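Local coordinates for protein fructose-bisphosphatase (Pyrococcus horikoshii, PDB 1VDW) that probably hydrolyses fructose 1,6-bisphosphate to fructose 6-phosphate and phosphate with the aid of magnesium, as a homodimer of the inositol monophosphatase superfamily, at residues K57-G62 against I73-D78; V63-E68 against Y79-D84; I151-K156 against V191-Y196. One frame throughout, in Å; residues are numbered along the deposited sequence.

How the interactions relate
Helix 45-60 ends in residues 57-62, and the chain turns at G62 into strand 64-67. It then passes through strand 71-73 and a loop to strand 79-84. Interaction 1 closes a loop that holds strand 64-67, bringing 73-78 back to the helix end. Interaction 2 pairs 63-68 with 79-84 and closes the next loop, through strand 71-73. The two cross, since their segments alternate along the chain, and they touch: Q75 bonds to V63. Together they tie helix 45-60 to the eight-stranded mixed sheet. Interaction 3 follows later and closes a longer loop through helices 160-164 and 175-184. It joins two strands of the five-stranded sheet.

Interaction 1: residues K57-G62 against I73-D78; sequences KFKDLG and IDQGSD
The carbonyl O of K59 is the best-held polar atom and takes two hydrogen bonds. One comes from the backbone N of G62, within the last turn. The other comes across the contact from the side-chain amide of Q75, with NE2 3.0 Å from K59 O. This bond is almost straight, 178° at the hydrogen. It uses a lone pair in the carbonyl plane, and the oxygen also lies in the plane of the Q75 amide. NE2 also donates to V63 O, so the amide bridges the helix end and the chain that leaves it. These two bonds from one NH2 fix the rotation of the amide.

G62 has a positive phi of 84°, and its carbonyl faces the loop. Its O lies 3.2 Å from S77 CB. Water 2 donates to G62 O and to Q75 O, 2.7 Å from each, and so links the two backbones. S77 OG is bonded to Y79 N and to water 1.

The K59 chain is extended as far as CE and bends at chi4 (60°). Its NZ reaches I73 CG2 at 4.0 Å, crossing that side chain at about a right angle. In the loop, D74 OD2 accepts from G76 N at 2.8 Å, an Asx turn. The arrangement is a Schellman motif at a helix C-terminus, with a glutamine from the loop before strand 79-84 bonded to its last turn.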
# COMPACT_ATOMS: atom_id res chain seq x y z
N LYS A 57 6.57 -16.20 23.41
CA LYS A 57 7.94 -15.72 23.56
C LYS A 57 8.09 -14.79 24.75
O LYS A 57 8.94 -15.00 25.62
CB LYS A 57 8.37 -15.00 22.28
CG LYS A 57 9.80 -14.51 22.27
CD LYS A 57 10.79 -15.66 22.16
CE LYS A 57 12.20 -15.14 21.91
NZ LYS A 57 13.20 -16.24 21.76
N PHE A 58 7.25 -13.76 24.80
CA PHE A 58 7.30 -12.79 25.89
C PHE A 58 6.72 -13.32 27.20
O PHE A 58 7.21 -12.98 28.28
CB PHE A 58 6.59 -11.50 25.47
CG PHE A 58 7.30 -10.76 24.38
CD1 PHE A 58 8.54 -10.18 24.61
CD2 PHE A 58 6.76 -10.68 23.10
CE1 PHE A 58 9.23 -9.53 23.59
CE2 PHE A 58 7.44 -10.03 22.07
CZ PHE A 58 8.68 -9.45 22.32
N LYS A 59 5.70 -14.16 27.11
CA LYS A 59 5.09 -14.73 28.30
C LYS A 59 6.13 -15.57 29.04
O LYS A 59 6.26 -15.48 30.26
CB LYS A 59 3.89 -15.61 27.94
CG LYS A 59 3.18 -16.22 29.14
CD LYS A 59 2.00 -17.08 28.72
CE LYS A 59 1.33 -17.71 29.92
NZ LYS A 59 0.81 -16.69 30.88
N ASP A 60 6.87 -16.38 28.29
CA ASP A 60 7.90 -17.25 28.88
C ASP A 60 9.05 -16.46 29.49
O ASP A 60 9.78 -16.98 30.33
CB ASP A 60 8.44 -18.22 27.83
CG ASP A 60 7.37 -19.15 27.28
OD1 ASP A 60 6.36 -19.39 27.99
OD2 ASP A 60 7.53 -19.65 26.15
N LEU A 61 9.23 -15.21 29.06
CA LEU A 61 10.30 -14.37 29.59
C LEU A 61 9.90 -13.81 30.94
O LEU A 61 10.73 -13.25 31.66
CB LEU A 61 10.61 -13.22 28.63
CG LEU A 61 11.41 -13.58 27.38
CD1 LEU A 61 11.44 -12.38 26.45
CD2 LEU A 61 12.82 -14.01 27.77
N GLY A 62 8.62 -13.96 31.28
CA GLY A 62 8.12 -13.48 32.56
C GLY A 62 7.74 -12.01 32.62
O GLY A 62 7.58 -11.46 33.70
N ILE A 73 -1.65 -9.54 30.10
CA ILE A 73 -1.13 -10.61 30.94
C ILE A 73 -0.24 -9.98 32.00
O ILE A 73 0.87 -9.53 31.70
CB ILE A 73 -0.30 -11.62 30.12
CG1 ILE A 73 -1.15 -12.22 29.00
CG2 ILE A 73 0.22 -12.73 31.04
CD1 ILE A 73 -0.39 -13.19 28.11
N ASP A 74 -0.73 -9.95 33.23
CA ASP A 74 0.02 -9.38 34.34
C ASP A 74 0.82 -10.46 35.04
O ASP A 74 0.26 -11.40 35.59
CB ASP A 74 -0.94 -8.72 35.34
CG ASP A 74 -0.22 -8.10 36.52
OD1 ASP A 74 -0.91 -7.63 37.45
OD2 ASP A 74 1.03 -8.07 36.53
N GLN A 75 2.15 -10.33 35.01
CA GLN A 75 3.02 -11.31 35.65
C GLN A 75 3.87 -10.63 36.73
O GLN A 75 4.92 -11.14 37.11
CB GLN A 75 3.93 -11.99 34.63
CG GLN A 75 3.21 -12.56 33.42
CD GLN A 75 3.99 -13.67 32.75
OE1 GLN A 75 3.99 -14.81 33.21
NE2 GLN A 75 4.68 -13.34 31.66
N GLY A 76 3.40 -9.48 37.20
CA GLY A 76 4.12 -8.75 38.23
C GLY A 76 5.54 -8.40 37.84
O GLY A 76 6.42 -8.30 38.68
N SER A 77 5.75 -8.19 36.54
CA SER A 77 7.07 -7.85 36.03
C SER A 77 7.30 -6.35 36.00
O SER A 77 6.36 -5.56 36.05
CB SER A 77 7.25 -8.41 34.61
OG SER A 77 8.48 -8.01 34.05
N ASP A 78 8.57 -5.97 35.93
CA ASP A 78 8.95 -4.56 35.87
C ASP A 78 9.04 -4.13 34.40
O ASP A 78 9.36 -2.98 34.10
CB ASP A 78 10.29 -4.34 36.59
CG ASP A 78 11.37 -5.32 36.16
OD1 ASP A 78 11.05 -6.49 35.86
OD2 ASP A 78 12.55 -4.92 36.13
O HOH W 1 10.11 -9.82 35.13
O HOH W 2 7.34 -12.09 36.32

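Interaction 2: residues V63-E68 against Y79-D84; sequences VNVVSE and YTVVVD
Two parallel strands of the large mixed sheet, 64-67 and 79-84, lie side by side here. Their axes come within 4.6 Å at an angle of 17°. Backbone bonds run in the alternating parallel pattern: N64 N to Y79 O, V81 N to N64 O, V66 N to V81 O and V83 N to V66 O.

One face carries V65, S67, V81 and V83. V81 CG2, in the crowded position between its backbone N and carbonyl carbon, is the main bump. It sits against both methyls of V65, 3.7 Å from V65 CG2. V81 CG1 turns back toward the start of the strands and meets V63 CG2 at 3.8 Å. V63 CG1 in turn rests on Y79 CB at 3.9 Å. F58 of helix 45-60 packs on V65 and V81.

The other face carries N64, T80, V66 and V82. T80 CG2 lies between N64 CB and V66 CG2, 3.9 Å from the latter. T200 of helix 199-211 touches V66 and V82. N64 ND2 donates to T80 OG1, which lies in the amide plane, and also to S77 O, while N64 OD1 accepts from Q75 N. An alanine at N64 would probably loosen the loop 73-78 and the start of strand 79-84, since all three of these bonds would be lost.

Just past strand 64-67 comes E68, and strand 79-84 ends at D84; both are predicted magnesium ligands. E68 OE1 salt-bridges R198. Water 3 bridges the two backbones beside that site, accepting from E68 N at 3.0 Å and donating to V83 O at 2.8 Å.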
# COMPACT_ATOMS: atom_id res chain seq x y z
N VAL A 63 7.59 -11.37 31.46
CA VAL A 63 7.23 -9.96 31.44
C VAL A 63 5.72 -9.79 31.26
O VAL A 63 5.02 -10.74 30.91
CB VAL A 63 7.96 -9.20 30.30
CG1 VAL A 63 9.46 -9.36 30.45
CG2 VAL A 63 7.50 -9.72 28.94
N ASN A 64 5.22 -8.58 31.51
CA ASN A 64 3.80 -8.31 31.33
C ASN A 64 3.58 -8.17 29.83
O ASN A 64 4.45 -7.68 29.11
CB ASN A 64 3.39 -7.01 32.03
CG ASN A 64 3.77 -6.99 33.50
OD1 ASN A 64 3.58 -7.98 34.21
ND2 ASN A 64 4.30 -5.87 33.96
N VAL A 65 2.42 -8.61 29.35
CA VAL A 65 2.13 -8.53 27.93
C VAL A 65 0.77 -7.93 27.64
O VAL A 65 -0.22 -8.25 28.29
CB VAL A 65 2.18 -9.93 27.28
CG1 VAL A 65 2.02 -9.81 25.77
CG2 VAL A 65 3.48 -10.62 27.62
N VAL A 66 0.73 -7.04 26.65
CA VAL A 66 -0.51 -6.41 26.24
C VAL A 66 -0.67 -6.64 24.74
O VAL A 66 0.18 -6.24 23.94
CB VAL A 66 -0.49 -4.89 26.51
CG1 VAL A 66 -1.83 -4.28 26.12
CG2 VAL A 66 -0.20 -4.62 27.98
N SER A 67 -1.74 -7.33 24.37
CA SER A 67 -2.03 -7.60 22.97
C SER A 67 -3.55 -7.52 22.85
O SER A 67 -4.27 -7.90 23.77
CB SER A 67 -1.52 -8.99 22.57
OG SER A 67 -1.41 -9.11 21.16
N GLU A 68 -4.04 -7.04 21.71
CA GLU A 68 -5.47 -6.87 21.51
C GLU A 68 -6.34 -8.10 21.79
O GLU A 68 -7.32 -8.01 22.53
CB GLU A 68 -5.75 -6.37 20.09
CG GLU A 68 -7.22 -6.10 19.81
CD GLU A 68 -7.44 -5.34 18.52
OE1 GLU A 68 -8.62 -5.11 18.16
OE2 GLU A 68 -6.45 -4.96 17.86
N TYR A 79 8.73 -5.06 33.50
CA TYR A 79 8.74 -4.81 32.06
C TYR A 79 7.40 -5.18 31.45
O TYR A 79 6.79 -6.19 31.81
CB TYR A 79 9.84 -5.63 31.39
CG TYR A 79 11.23 -5.10 31.62
CD1 TYR A 79 11.73 -4.05 30.85
CD2 TYR A 79 12.05 -5.63 32.62
CE1 TYR A 79 13.01 -3.55 31.07
CE2 TYR A 79 13.33 -5.14 32.84
CZ TYR A 79 13.80 -4.10 32.06
OH TYR A 79 15.07 -3.61 32.28
N THR A 80 6.94 -4.37 30.50
CA THR A 80 5.68 -4.62 29.81
C THR A 80 5.90 -4.49 28.31
O THR A 80 6.54 -3.55 27.85
CB THR A 80 4.59 -3.61 30.23
OG1 THR A 80 4.42 -3.66 31.65
CG2 THR A 80 3.27 -3.95 29.56
N VAL A 81 5.38 -5.45 27.56
CA VAL A 81 5.52 -5.42 26.12
C VAL A 81 4.13 -5.21 25.51
O VAL A 81 3.17 -5.90 25.87
CB VAL A 81 6.15 -6.74 25.59
CG1 VAL A 81 7.50 -6.96 26.27
CG2 VAL A 81 5.23 -7.92 25.84
N VAL A 82 4.02 -4.22 24.63
CA VAL A 82 2.77 -3.87 23.95
C VAL A 82 2.99 -4.30 22.51
O VAL A 82 3.79 -3.69 21.79
CB VAL A 82 2.51 -2.36 24.04
CG1 VAL A 82 1.23 -1.99 23.32
CG2 VAL A 82 2.42 -1.95 25.51
N VAL A 83 2.27 -5.32 22.08
CA VAL A 83 2.50 -5.89 20.76
C VAL A 83 1.31 -6.15 19.85
O VAL A 83 0.18 -6.34 20.29
CB VAL A 83 3.27 -7.22 20.94
CG1 VAL A 83 2.46 -8.19 21.78
CG2 VAL A 83 3.60 -7.84 19.59
N ASP A 84 1.60 -6.13 18.55
CA ASP A 84 0.64 -6.47 17.51
C ASP A 84 1.40 -7.55 16.74
O ASP A 84 2.31 -7.25 15.96
CB ASP A 84 0.35 -5.28 16.59
CG ASP A 84 -0.74 -5.60 15.58
OD1 ASP A 84 -1.13 -6.78 15.48
OD2 ASP A 84 -1.21 -4.67 14.87
O HOH W 3 -2.40 -6.80 19.22
O HOH W 4 -3.98 -6.94 17.23

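Interaction 3: residues I151-K156 against V191-Y196; sequences ISFYTK and VDIRNY
Strands 150-154 and 189-193 are parallel neighbours in the five-stranded mixed sheet. Three backbone bonds join them: V191 N to S152 O, Y154 N to V191 O and I193 N to Y154 O. On one face F153 and V191 lie side by side, with F153 CD1 3.8 Å from V191 CG1.

The other face carries Y154 and D192. D192 OD2 lies over one face of the Y154 ring near CG, ring and carboxylate planes 8° apart; D192 CG and OD1 rest on Y154 CB. The phenol OH is hydrogen-bonded to E178 and to G173 N. Y154 CD1 sits over the centre of the R194 guanidinium, 3.4 Å from CZ, with the planes 32° apart. Y196 CD2 covers the opposite face of the guanidinium toward its rim.

As the chain turns its corner, D192 OD1 accepts from R194 N, an Asx turn. Past the strands, water 5 links K156 N to I193 O, and K156 packs on I163 of the second subunit.

R194 grips D192 side-on in a salt bridge, which would probably favour the ionised carboxylate. Both oxygens use their syn lone pairs: R194 NE donates to D192 OD1 at 3.1 Å, and R194 NH2 to D192 OD2 at 2.8 Å.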
# COMPACT_ATOMS: atom_id res chain seq x y z
N ILE A 151 0.57 12.04 2.81
CA ILE A 151 0.18 11.51 4.10
C ILE A 151 -0.60 10.21 4.05
O ILE A 151 -1.14 9.84 3.02
CB ILE A 151 -0.70 12.53 4.88
CG1 ILE A 151 -2.11 12.59 4.27
CG2 ILE A 151 -0.05 13.91 4.84
CD1 ILE A 151 -3.14 13.32 5.13
N SER A 152 -0.61 9.51 5.18
CA SER A 152 -1.45 8.33 5.35
C SER A 152 -2.70 8.94 5.98
O SER A 152 -2.59 9.79 6.88
CB SER A 152 -0.78 7.32 6.28
OG SER A 152 -1.71 6.38 6.79
N PHE A 153 -3.87 8.52 5.52
CA PHE A 153 -5.12 9.10 6.02
C PHE A 153 -6.23 8.08 6.16
O PHE A 153 -6.55 7.36 5.21
CB PHE A 153 -5.53 10.23 5.06
CG PHE A 153 -6.77 11.00 5.48
CD1 PHE A 153 -7.00 11.32 6.82
CD2 PHE A 153 -7.66 11.47 4.52
CE1 PHE A 153 -8.10 12.10 7.18
CE2 PHE A 153 -8.76 12.24 4.87
CZ PHE A 153 -8.98 12.56 6.21
N TYR A 154 -6.81 8.03 7.36
CA TYR A 154 -7.92 7.14 7.69
C TYR A 154 -9.01 7.96 8.38
O TYR A 154 -8.73 8.64 9.38
CB TYR A 154 -7.51 6.04 8.67
CG TYR A 154 -6.52 5.01 8.19
CD1 TYR A 154 -6.94 3.73 7.84
CD2 TYR A 154 -5.16 5.29 8.17
CE1 TYR A 154 -6.03 2.74 7.49
CE2 TYR A 154 -4.24 4.31 7.82
CZ TYR A 154 -4.68 3.04 7.49
OH TYR A 154 -3.78 2.05 7.18
N THR A 155 -10.23 7.89 7.87
CA THR A 155 -11.35 8.59 8.48
C THR A 155 -12.64 7.88 8.11
O THR A 155 -12.71 7.18 7.11
CB THR A 155 -11.44 10.05 8.03
OG1 THR A 155 -12.54 10.69 8.70
CG2 THR A 155 -11.66 10.14 6.52
N LYS A 156 -13.67 8.07 8.93
CA LYS A 156 -14.97 7.46 8.69
C LYS A 156 -15.88 8.52 8.08
O LYS A 156 -16.95 8.21 7.55
CB LYS A 156 -15.59 6.98 10.01
CG LYS A 156 -14.80 5.88 10.71
CD LYS A 156 -15.23 4.49 10.27
CE LYS A 156 -14.96 4.24 8.79
NZ LYS A 156 -15.44 2.90 8.37
N VAL A 191 -2.44 10.21 9.65
CA VAL A 191 -3.65 10.69 10.28
C VAL A 191 -4.71 9.60 10.34
O VAL A 191 -5.14 9.10 9.30
CB VAL A 191 -4.23 11.89 9.49
CG1 VAL A 191 -5.48 12.43 10.16
CG2 VAL A 191 -3.18 12.97 9.35
N ASP A 192 -5.10 9.21 11.54
CA ASP A 192 -6.14 8.20 11.70
C ASP A 192 -7.10 8.71 12.75
O ASP A 192 -6.78 8.75 13.95
CB ASP A 192 -5.54 6.86 12.15
CG ASP A 192 -6.55 5.72 12.09
OD1 ASP A 192 -7.75 5.95 12.37
OD2 ASP A 192 -6.14 4.59 11.75
N ILE A 193 -8.29 9.10 12.30
CA ILE A 193 -9.30 9.65 13.20
C ILE A 193 -10.58 8.83 13.20
O ILE A 193 -11.68 9.36 13.38
CB ILE A 193 -9.60 11.12 12.82
CG1 ILE A 193 -10.05 11.22 11.35
CG2 ILE A 193 -8.35 11.97 13.02
CD1 ILE A 193 -10.37 12.64 10.90
N ARG A 194 -10.43 7.52 13.01
CA ARG A 194 -11.55 6.59 12.98
C ARG A 194 -12.06 6.15 14.35
O ARG A 194 -13.10 5.51 14.44
CB ARG A 194 -11.17 5.32 12.21
CG ARG A 194 -10.80 5.50 10.76
CD ARG A 194 -10.35 4.16 10.18
NE ARG A 194 -9.08 3.72 10.76
CZ ARG A 194 -8.55 2.52 10.56
NH1 ARG A 194 -9.18 1.62 9.81
NH2 ARG A 194 -7.38 2.21 11.10
N ASN A 195 -11.32 6.48 15.41
CA ASN A 195 -11.68 6.05 16.76
C ASN A 195 -11.71 4.52 16.70
O ASN A 195 -12.55 3.87 17.32
CB ASN A 195 -13.05 6.59 17.15
CG ASN A 195 -13.30 6.52 18.64
OD1 ASN A 195 -12.54 7.07 19.44
ND2 ASN A 195 -14.37 5.83 19.03
N TYR A 196 -10.76 3.96 15.95
CA TYR A 196 -10.65 2.52 15.70
C TYR A 196 -9.37 1.87 16.24
O TYR A 196 -9.40 0.72 16.69
CB TYR A 196 -10.74 2.30 14.19
CG TYR A 196 -10.51 0.88 13.71
CD1 TYR A 196 -11.54 -0.06 13.76
CD2 TYR A 196 -9.28 0.50 13.19
CE1 TYR A 196 -11.34 -1.36 13.28
CE2 TYR A 196 -9.07 -0.79 12.71
CZ TYR A 196 -10.11 -1.71 12.75
OH TYR A 196 -9.91 -2.98 12.25
O HOH W 5 -13.85 9.14 11.64